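Local coordinates for protein predicted component of a thermophile-specific DNA repair system, contains a RAMP domain (Methanopyrus kandleri, PDB 4N0L) that binds RNA as the Csm3 subunit of a type III-A CRISPR system and probably cleaves target RNA as an endonuclease in antiviral defence, at residues Y316-R321 and E346-R351; F270-L275 and L331-W336; I14-G19 and E216-G221. All blocks are in the same frame, centred on the assembly; numbering follows the deposited sequence.

Contact 1 (Y316-R321 and E346-R351); sequences YEIVIR and ELPWGR
Glu346, Leu347 and Pro348, on the C-terminal tail of the chain, pack against Ile320, Ile318 and Glu317 of the outermost strand of the antiparallel sheet in this RRM-like RAMP fold. The tail follows helix 340-345. Glu346 meets the strand twice: its CB lies 3.6 Å from CD1 of Ile320, the two side chains crossing at about a right angle, and its carbonyl O is 3.2 Å from CD1 of Ile318. The Glu346 carboxylate leads away from the strand. Leu347 brings CD2 to 4.2 Å from CG1 of Ile320, and this buried side chain also packs on Ile8 of strand 7-16 and Ala277 of strand 268-278. Pro348 then meets Ile318 tip to tip, its CD 3.9 Å from Ile318 CD1. A classic beta bulge turns both Glu317 and Ile318 to Ala277, and the CB of each is directed toward the tail. With CG anti to the backbone N (chi1 -180°) and an extended chain beyond, Glu317 slides past the proline ring in the opposite direction. Its OE2 is hydrogen-bonded to Ser279, whereas OE1 comes 3.3 Å from Pro348 CB.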
loop_
_atom_site.group_PDB
_atom_site.type_symbol
_atom_site.label_atom_id
_atom_site.label_comp_id
_atom_site.label_asym_id
_atom_site.label_seq_id
_atom_site.Cartn_x
_atom_site.Cartn_y
_atom_site.Cartn_z
ATOM N N TYR A 316 -5.137 2.850 21.799
ATOM C CA TYR A 316 -5.901 3.392 20.688
ATOM C C TYR A 316 -7.254 3.884 21.177
ATOM O O TYR A 316 -7.629 3.649 22.327
ATOM C CB TYR A 316 -6.081 2.342 19.591
ATOM C CG TYR A 316 -4.780 1.793 19.052
ATOM C CD1 TYR A 316 -4.083 2.462 18.054
ATOM C CD2 TYR A 316 -4.255 0.600 19.533
ATOM C CE1 TYR A 316 -2.893 1.963 17.556
ATOM C CE2 TYR A 316 -3.068 0.093 19.041
ATOM C CZ TYR A 316 -2.392 0.778 18.052
ATOM O OH TYR A 316 -1.211 0.275 17.559
ATOM N N GLU A 317 -7.989 4.562 20.305
ATOM C CA GLU A 317 -9.337 4.994 20.640
ATOM C C GLU A 317 -10.300 3.832 20.472
ATOM O O GLU A 317 -11.089 3.527 21.366
ATOM C CB GLU A 317 -9.762 6.173 19.767
ATOM C CG GLU A 317 -11.160 6.686 20.058
ATOM C CD GLU A 317 -11.517 7.898 19.223
ATOM O OE1 GLU A 317 -12.690 8.322 19.263
ATOM O OE2 GLU A 317 -10.622 8.426 18.529
ATOM N N ILE A 318 -10.223 3.181 19.317
ATOM C CA ILE A 318 -11.071 2.038 19.011
ATOM C C ILE A 318 -10.260 0.968 18.291
ATOM O O ILE A 318 -9.542 1.261 17.336
ATOM C CB ILE A 318 -12.282 2.446 18.150
ATOM C CG1 ILE A 318 -13.275 3.260 18.985
ATOM C CG2 ILE A 318 -12.968 1.222 17.568
ATOM C CD1 ILE A 318 -14.482 3.739 18.214
ATOM N N VAL A 319 -10.372 -0.269 18.762
ATOM C CA VAL A 319 -9.692 -1.396 18.136
ATOM C C VAL A 319 -10.703 -2.348 17.512
ATOM O O VAL A 319 -11.552 -2.906 18.209
ATOM C CB VAL A 319 -8.823 -2.169 19.151
ATOM C CG1 VAL A 319 -8.302 -3.464 18.537
ATOM C CG2 VAL A 319 -7.673 -1.300 19.644
ATOM N N ILE A 320 -10.621 -2.521 16.197
ATOM C CA ILE A 320 -11.483 -3.470 15.502
ATOM C C ILE A 320 -10.725 -4.769 15.257
ATOM O O ILE A 320 -9.815 -4.819 14.430
ATOM C CB ILE A 320 -11.979 -2.925 14.150
ATOM C CG1 ILE A 320 -12.575 -1.525 14.312
ATOM C CG2 ILE A 320 -12.985 -3.888 13.528
ATOM C CD1 ILE A 320 -13.764 -1.475 15.240
ATOM N N ARG A 321 -11.111 -5.822 15.971
ATOM C CA ARG A 321 -10.441 -7.110 15.859
ATOM C C ARG A 321 -11.155 -8.003 14.861
ATOM O O ARG A 321 -12.365 -7.883 14.665
ATOM C CB ARG A 321 -10.378 -7.810 17.219
ATOM C CG ARG A 321 -9.550 -7.088 18.264
ATOM C CD ARG A 321 -9.820 -7.637 19.657
ATOM N NE ARG A 321 -8.827 -7.164 20.615
ATOM C CZ ARG A 321 -8.933 -6.029 21.297
ATOM N NH1 ARG A 321 -7.983 -5.668 22.148
ATOM N NH2 ARG A 321 -9.990 -5.249 21.118
ATOM N N GLU A 346 -18.056 1.235 12.987
ATOM C CA GLU A 346 -17.578 1.216 14.364
ATOM C C GLU A 346 -16.439 2.209 14.601
ATOM O O GLU A 346 -16.001 2.393 15.736
ATOM C CB GLU A 346 -17.115 -0.193 14.744
ATOM C CG GLU A 346 -18.194 -1.267 14.660
ATOM C CD GLU A 346 -19.397 -0.968 15.536
ATOM O OE1 GLU A 346 -19.213 -0.407 16.638
ATOM O OE2 GLU A 346 -20.529 -1.300 15.124
ATOM N N LEU A 347 -15.969 2.854 13.537
ATOM C CA LEU A 347 -14.831 3.767 13.642
ATOM C C LEU A 347 -15.277 5.168 14.055
ATOM O O LEU A 347 -16.431 5.537 13.845
ATOM C CB LEU A 347 -14.066 3.824 12.316
ATOM C CG LEU A 347 -13.285 2.559 11.953
ATOM C CD1 LEU A 347 -12.831 2.593 10.499
ATOM C CD2 LEU A 347 -12.106 2.353 12.894
ATOM N N PRO A 348 -14.366 5.954 14.653
ATOM C CA PRO A 348 -14.746 7.296 15.111
ATOM C C PRO A 348 -14.767 8.347 14.000
ATOM O O PRO A 348 -14.337 9.478 14.223
ATOM C CB PRO A 348 -13.659 7.624 16.136
ATOM C CG PRO A 348 -12.464 6.888 15.635
ATOM C CD PRO A 348 -13.011 5.589 15.107
ATOM N N TRP A 349 -15.267 7.979 12.824
ATOM C CA TRP A 349 -15.450 8.933 11.737
ATOM C C TRP A 349 -16.755 8.632 11.008
ATOM O O TRP A 349 -17.267 7.515 11.077
ATOM C CB TRP A 349 -14.278 8.882 10.755
ATOM C CG TRP A 349 -12.952 9.250 11.353
ATOM C CD1 TRP A 349 -12.494 10.506 11.633
ATOM C CD2 TRP A 349 -11.905 8.347 11.733
ATOM N NE1 TRP A 349 -11.229 10.441 12.168
ATOM C CE2 TRP A 349 -10.845 9.126 12.240
ATOM C CE3 TRP A 349 -11.761 6.957 11.697
ATOM C CZ2 TRP A 349 -9.658 8.560 12.707
ATOM C CZ3 TRP A 349 -10.583 6.397 12.161
ATOM C CH2 TRP A 349 -9.547 7.197 12.659
ATOM N N GLY A 350 -17.292 9.629 10.312
ATOM C CA GLY A 350 -18.596 9.494 9.690
ATOM C C GLY A 350 -19.710 9.363 10.709
ATOM O O GLY A 350 -20.664 8.613 10.492
ATOM N N ARG A 351 -19.580 10.088 11.819
ATOM C CA ARG A 351 -20.583 10.092 12.883
ATOM C C ARG A 351 -20.847 8.685 13.416
ATOM O O ARG A 351 -19.914 7.961 13.767
ATOM C CB ARG A 351 -21.888 10.724 12.390
ATOM C CG ARG A 351 -23.122 10.288 13.164
ATOM C CD ARG A 351 -24.391 10.808 12.507
ATOM N NE ARG A 351 -24.292 10.795 11.049
ATOM C CZ ARG A 351 -24.386 9.701 10.298
ATOM N NH1 ARG A 351 -24.282 9.793 8.979
ATOM N NH2 ARG A 351 -24.579 8.515 10.861
#

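Contact 2 (F270-L275 and L331-W336); sequences FRIAAL and LRPEEW
A single antiparallel beta bridge, Ile272 with Leu331, fastens the start of helix 333-338 to strand 268-278 of the RAMP sheet. The pair is hydrogen-bonded: Leu331 N gives to Ile272 O at 3.0 Å, and Ile272 N to Leu331 O at 3.2 Å. Trp336, its CB directed toward the strand and CG anti to its carbonyl carbon (chi1 -80°), gives Ile272 O a second donor, NE1 at 3.2 Å. The oxygen lies in the indole plane, while NE1 stands above the carbonyl plane, on the opposite face from Leu331 N. Two N-H groups thus grip one buried oxygen, and the NE1 bond helps to hold the indole's rotation. Arg332 is the N-cap residue; its backbone N donates almost straight (179°) to Glu335 OE1, on the anti lone pair, and its NE is paired with Glu253. Pro333 sets CG 3.8 Å from Phe270 CB and CD 3.3 Å from Phe270 O. Leu331 CB lies over one face of the indole, offset toward the NE1 rim, and Leu275 over the opposite face. Leu275, tip to tip with it, makes a CH-pi contact, CD1 3.8 Å from the centroid of the Trp336 six-membered ring and 4° off the ring normal.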
loop_
_atom_site.group_PDB
_atom_site.type_symbol
_atom_site.label_atom_id
_atom_site.label_comp_id
_atom_site.label_asym_id
_atom_site.label_seq_id
_atom_site.Cartn_x
_atom_site.Cartn_y
_atom_site.Cartn_z
ATOM N N PHE A 270 -1.181 -11.740 3.910
ATOM C CA PHE A 270 -1.276 -10.680 4.904
ATOM C C PHE A 270 -2.298 -11.054 5.967
ATOM O O PHE A 270 -3.503 -10.915 5.762
ATOM C CB PHE A 270 -1.643 -9.346 4.250
ATOM C CG PHE A 270 -0.599 -8.834 3.301
ATOM C CD1 PHE A 270 -0.697 -9.077 1.940
ATOM C CD2 PHE A 270 0.491 -8.117 3.774
ATOM C CE1 PHE A 270 0.267 -8.610 1.067
ATOM C CE2 PHE A 270 1.460 -7.646 2.907
ATOM C CZ PHE A 270 1.349 -7.892 1.549
ATOM N N ARG A 271 -1.809 -11.516 7.112
ATOM C CA ARG A 271 -2.689 -11.934 8.192
ATOM C C ARG A 271 -2.913 -10.747 9.115
ATOM O O ARG A 271 -2.063 -10.413 9.938
ATOM C CB ARG A 271 -2.092 -13.119 8.955
ATOM C CG ARG A 271 -2.018 -14.395 8.128
ATOM C CD ARG A 271 -1.304 -15.519 8.861
ATOM N NE ARG A 271 -1.336 -16.762 8.092
ATOM C CZ ARG A 271 -1.405 -17.977 8.626
ATOM N NH1 ARG A 271 -1.435 -18.131 9.943
ATOM N NH2 ARG A 271 -1.433 -19.046 7.839
ATOM N N ILE A 272 -4.062 -10.103 8.956
ATOM C CA ILE A 272 -4.340 -8.850 9.640
ATOM C C ILE A 272 -5.280 -9.089 10.813
ATOM O O ILE A 272 -6.454 -9.414 10.629
ATOM C CB ILE A 272 -4.946 -7.816 8.678
ATOM C CG1 ILE A 272 -3.991 -7.577 7.506
ATOM C CG2 ILE A 272 -5.248 -6.520 9.410
ATOM C CD1 ILE A 272 -4.599 -6.793 6.359
ATOM N N ALA A 273 -4.752 -8.927 12.020
ATOM C CA ALA A 273 -5.483 -9.276 13.231
ATOM C C ALA A 273 -6.424 -8.166 13.691
ATOM O O ALA A 273 -7.469 -8.442 14.285
ATOM C CB ALA A 273 -4.505 -9.622 14.343
ATOM N N ALA A 274 -6.069 -6.917 13.409
ATOM C CA ALA A 274 -6.863 -5.798 13.899
ATOM C C ALA A 274 -6.645 -4.502 13.128
ATOM O O ALA A 274 -5.570 -4.260 12.575
ATOM C CB ALA A 274 -6.573 -5.568 15.374
ATOM N N LEU A 275 -7.689 -3.679 13.093
ATOM C CA LEU A 275 -7.578 -2.295 12.643
ATOM C C LEU A 275 -7.647 -1.379 13.859
ATOM O O LEU A 275 -8.657 -1.348 14.561
ATOM C CB LEU A 275 -8.686 -1.944 11.647
ATOM C CG LEU A 275 -8.484 -2.222 10.154
ATOM C CD1 LEU A 275 -7.764 -3.541 9.905
ATOM C CD2 LEU A 275 -9.824 -2.201 9.438
ATOM N N LEU A 331 -8.090 -11.697 9.678
ATOM C CA LEU A 331 -8.777 -11.739 8.393
ATOM C C LEU A 331 -7.801 -11.374 7.284
ATOM O O LEU A 331 -6.904 -10.553 7.476
ATOM C CB LEU A 331 -9.986 -10.799 8.377
ATOM C CG LEU A 331 -11.124 -11.109 9.353
ATOM C CD1 LEU A 331 -12.242 -10.084 9.234
ATOM C CD2 LEU A 331 -11.657 -12.519 9.129
ATOM N N ARG A 332 -7.972 -12.000 6.127
ATOM C CA ARG A 332 -7.161 -11.685 4.962
ATOM C C ARG A 332 -7.693 -10.390 4.343
ATOM O O ARG A 332 -8.840 -10.020 4.602
ATOM C CB ARG A 332 -7.187 -12.848 3.966
ATOM C CG ARG A 332 -6.527 -14.117 4.500
ATOM C CD ARG A 332 -5.020 -14.112 4.284
ATOM N NE ARG A 332 -4.661 -14.118 2.870
ATOM C CZ ARG A 332 -4.464 -15.220 2.152
ATOM N NH1 ARG A 332 -4.140 -15.130 0.869
ATOM N NH2 ARG A 332 -4.593 -16.413 2.718
ATOM N N PRO A 333 -6.863 -9.689 3.544
ATOM C CA PRO A 333 -7.254 -8.410 2.933
ATOM C C PRO A 333 -8.639 -8.431 2.285
ATOM O O PRO A 333 -9.445 -7.535 2.535
ATOM C CB PRO A 333 -6.170 -8.189 1.879
ATOM C CG PRO A 333 -4.970 -8.830 2.463
ATOM C CD PRO A 333 -5.465 -10.035 3.219
ATOM N N GLU A 334 -8.909 -9.455 1.484
ATOM C CA GLU A 334 -10.178 -9.560 0.771
ATOM C C GLU A 334 -11.347 -9.768 1.735
ATOM O O GLU A 334 -12.476 -9.362 1.458
ATOM C CB GLU A 334 -10.114 -10.708 -0.239
ATOM C CG GLU A 334 -11.366 -10.897 -1.075
ATOM C CD GLU A 334 -11.308 -12.150 -1.925
ATOM O OE1 GLU A 334 -10.338 -12.924 -1.779
ATOM O OE2 GLU A 334 -12.232 -12.361 -2.741
ATOM N N GLU A 335 -11.069 -10.383 2.879
ATOM C CA GLU A 335 -12.098 -10.600 3.889
ATOM C C GLU A 335 -12.440 -9.306 4.624
ATOM O O GLU A 335 -13.598 -9.065 4.966
ATOM C CB GLU A 335 -11.655 -11.678 4.882
ATOM C CG GLU A 335 -11.422 -13.034 4.237
ATOM C CD GLU A 335 -11.053 -14.104 5.243
ATOM O OE1 GLU A 335 -9.995 -13.973 5.893
ATOM O OE2 GLU A 335 -11.822 -15.078 5.384
ATOM N N TRP A 336 -11.432 -8.474 4.863
ATOM C CA TRP A 336 -11.657 -7.157 5.449
ATOM C C TRP A 336 -12.515 -6.282 4.539
ATOM O O TRP A 336 -13.357 -5.521 5.015
ATOM C CB TRP A 336 -10.330 -6.459 5.749
ATOM C CG TRP A 336 -9.691 -6.924 7.019
ATOM C CD1 TRP A 336 -8.627 -7.768 7.140
ATOM C CD2 TRP A 336 -10.085 -6.581 8.353
ATOM N NE1 TRP A 336 -8.327 -7.965 8.466
ATOM C CE2 TRP A 336 -9.210 -7.248 9.233
ATOM C CE3 TRP A 336 -11.092 -5.770 8.891
ATOM C CZ2 TRP A 336 -9.308 -7.133 10.618
ATOM C CZ3 TRP A 336 -11.189 -5.657 10.266
ATOM C CH2 TRP A 336 -10.303 -6.334 11.114
#

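Contact 3 (I14-G19 and E216-G221); sequences IRLRTG and ERVPKG
Leu16 and Gly221 are joined by the one backbone hydrogen bond between residues 14-19, at the end of a central strand of the RAMP sheet, and residues 216-221, which lead into its neighbour. Gly221 N gives to Leu16 O at 2.9 Å. Gly221 has a positive phi (95°), a conformation readily taken by glycine.

Apolar packing is confined to one pair. Leu16 and Val218 cross at about a right angle, Leu16 CD1 lying 3.6 Å from Val218 CG1. Val218 presents that branch with CG1 anti to its backbone N (chi1 -176°).

Backbone-to-backbone packing is close at Gly19, which has no side chain to hold the two chains apart. Its CA lies 3.0 Å from Val218 O.

Long polar side chains make the remaining contacts, Lys220 through its carbon chain, Arg15 and Arg217 through guanidinium nitrogens. Lys220, extended beyond CG, lies across the carbonyl of Arg17, its CD 3.3 Å from Arg17 O. Arg15, extended from CG to NE, brings NE 3.9 Å from Gly221 CA. Its NH2 stands 5.5 Å from Lys220 NZ, two like charges that probably repel mildly at this surface, while its NH1 forms a long, weak ion pair with Glu269. Arg217, bent at chi3, carries NH2 to 3.7 Å from Gly19 O.

Beneath this surface the sheet continues: Ile14 pairs with Phe224 of strand 223-231, Arg15 with Glu269 of strand 268-278, and Leu16 packs on both strands. Val218 pairs with Thr20 in a small, weakly bonded two-stranded sheet, strand 20-21 with strand 217-218, while Val218 and Pro219 rest on Phe188 of helix 181-191.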
loop_
_atom_site.group_PDB
_atom_site.type_symbol
_atom_site.label_atom_id
_atom_site.label_comp_id
_atom_site.label_asym_id
_atom_site.label_seq_id
_atom_site.Cartn_x
_atom_site.Cartn_y
_atom_site.Cartn_z
ATOM N N ILE A 14 3.088 -10.881 7.917
ATOM C CA ILE A 14 3.187 -11.442 6.582
ATOM C C ILE A 14 3.716 -12.868 6.662
ATOM O O ILE A 14 4.792 -13.101 7.210
ATOM C CB ILE A 14 4.118 -10.612 5.680
ATOM C CG1 ILE A 14 3.667 -9.151 5.632
ATOM C CG2 ILE A 14 4.192 -11.223 4.283
ATOM C CD1 ILE A 14 4.690 -8.225 5.011
ATOM N N ARG A 15 2.959 -13.823 6.135
ATOM C CA ARG A 15 3.449 -15.191 6.025
ATOM C C ARG A 15 3.832 -15.504 4.587
ATOM O O ARG A 15 3.065 -15.237 3.666
ATOM C CB ARG A 15 2.407 -16.201 6.507
ATOM C CG ARG A 15 2.907 -17.639 6.420
ATOM C CD ARG A 15 1.852 -18.653 6.816
ATOM N NE ARG A 15 2.341 -20.016 6.627
ATOM C CZ ARG A 15 2.209 -20.705 5.498
ATOM N NH1 ARG A 15 1.596 -20.163 4.455
ATOM N NH2 ARG A 15 2.690 -21.938 5.413
ATOM N N LEU A 16 5.030 -16.048 4.394
ATOM C CA LEU A 16 5.445 -16.500 3.071
ATOM C C LEU A 16 4.873 -17.879 2.757
ATOM O O LEU A 16 5.065 -18.823 3.521
ATOM C CB LEU A 16 6.971 -16.535 2.965
ATOM C CG LEU A 16 7.686 -15.184 2.956
ATOM C CD1 LEU A 16 9.063 -15.314 3.572
ATOM C CD2 LEU A 16 7.784 -14.636 1.540
ATOM N N ARG A 17 4.171 -17.992 1.632
ATOM C CA ARG A 17 3.675 -19.285 1.172
ATOM C C ARG A 17 4.778 -20.031 0.434
ATOM O O ARG A 17 4.739 -21.253 0.314
ATOM C CB ARG A 17 2.445 -19.123 0.273
ATOM C CG ARG A 17 1.353 -18.244 0.854
ATOM C CD ARG A 17 -0.015 -18.586 0.273
ATOM N NE ARG A 17 -0.153 -18.174 -1.122
ATOM C CZ ARG A 17 0.096 -18.961 -2.164
ATOM N NH1 ARG A 17 0.489 -20.214 -1.974
ATOM N NH2 ARG A 17 -0.055 -18.499 -3.398
ATOM N N THR A 18 5.755 -19.284 -0.073
ATOM C CA THR A 18 6.926 -19.876 -0.707
ATOM C C THR A 18 8.193 -19.300 -0.095
ATOM O O THR A 18 8.198 -18.171 0.391
ATOM C CB THR A 18 6.951 -19.630 -2.234
ATOM O OG1 THR A 18 6.953 -18.220 -2.498
ATOM C CG2 THR A 18 5.744 -20.269 -2.904
ATOM N N GLY A 19 9.271 -20.074 -0.125
ATOM C CA GLY A 19 10.554 -19.572 0.325
ATOM C C GLY A 19 11.161 -18.676 -0.735
ATOM O O GLY A 19 10.754 -18.723 -1.895
ATOM N N GLU A 216 22.116 -18.449 1.538
ATOM C CA GLU A 216 21.043 -18.668 2.502
ATOM C C GLU A 216 19.720 -18.149 1.961
ATOM O O GLU A 216 19.678 -17.176 1.209
ATOM C CB GLU A 216 21.362 -17.997 3.837
ATOM C CG GLU A 216 22.439 -18.696 4.645
ATOM C CD GLU A 216 22.682 -18.051 5.993
ATOM O OE1 GLU A 216 22.059 -17.006 6.261
ATOM O OE2 GLU A 216 23.521 -18.561 6.768
ATOM N N ARG A 217 18.642 -18.794 2.381
ATOM C CA ARG A 217 17.305 -18.516 1.883
ATOM C C ARG A 217 16.342 -18.268 3.033
ATOM O O ARG A 217 16.640 -18.596 4.180
ATOM C CB ARG A 217 16.824 -19.687 1.037
ATOM C CG ARG A 217 17.575 -19.848 -0.259
ATOM C CD ARG A 217 17.034 -21.027 -1.027
ATOM N NE ARG A 217 15.661 -20.812 -1.460
ATOM C CZ ARG A 217 15.332 -20.117 -2.542
ATOM N NH1 ARG A 217 16.283 -19.564 -3.283
ATOM N NH2 ARG A 217 14.058 -19.970 -2.875
ATOM N N VAL A 218 15.196 -17.672 2.729
ATOM C CA VAL A 218 14.143 -17.507 3.724
ATOM C C VAL A 218 13.138 -18.644 3.561
ATOM O O VAL A 218 12.482 -18.742 2.528
ATOM C CB VAL A 218 13.429 -16.151 3.579
ATOM C CG1 VAL A 218 12.413 -15.966 4.691
ATOM C CG2 VAL A 218 14.442 -15.024 3.594
ATOM N N PRO A 219 13.024 -19.518 4.575
ATOM C CA PRO A 219 12.156 -20.699 4.467
ATOM C C PRO A 219 10.683 -20.349 4.307
ATOM O O PRO A 219 10.233 -19.308 4.784
ATOM C CB PRO A 219 12.385 -21.436 5.792
ATOM C CG PRO A 219 13.667 -20.898 6.326
ATOM C CD PRO A 219 13.762 -19.486 5.848
ATOM N N LYS A 220 9.946 -21.222 3.629
ATOM C CA LYS A 220 8.499 -21.095 3.527
ATOM C C LYS A 220 7.889 -21.178 4.926
ATOM O O LYS A 220 8.345 -21.959 5.757
ATOM C CB LYS A 220 7.939 -22.184 2.606
ATOM C CG LYS A 220 6.504 -22.584 2.868
ATOM C CD LYS A 220 6.086 -23.717 1.952
ATOM C CE LYS A 220 4.681 -24.189 2.274
ATOM N NZ LYS A 220 4.157 -25.118 1.237
ATOM N N GLY A 221 6.878 -20.358 5.193
ATOM C CA GLY A 221 6.258 -20.326 6.505
ATOM C C GLY A 221 6.826 -19.242 7.402
ATOM O O GLY A 221 6.318 -19.006 8.500
#

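Overall arrangement
All three contacts lie along one antiparallel sheet, whose neighbouring strands 7-16, 268-278 and 318-321 carry contacts 3, 2 and 1 in turn. Contacts 1 and 2, with centres about 16 Å apart, meet where Ile320 O lies 2.8 Å from Leu275 N, a probable hydrogen bond between adjacent strands; along the chain their segments alternate. Contacts 2 and 3, centres about 19 Å apart, touch through Phe270 CE2 and Ile14 CG1 at 3.8 Å. Contacts 1 and 3 do not touch, their nearest atoms being about 15 Å apart. The zinc ion, held by His86, Cys88, Cys115 and Cys118, lies away from all three, which are structural packing within the RAMP fold.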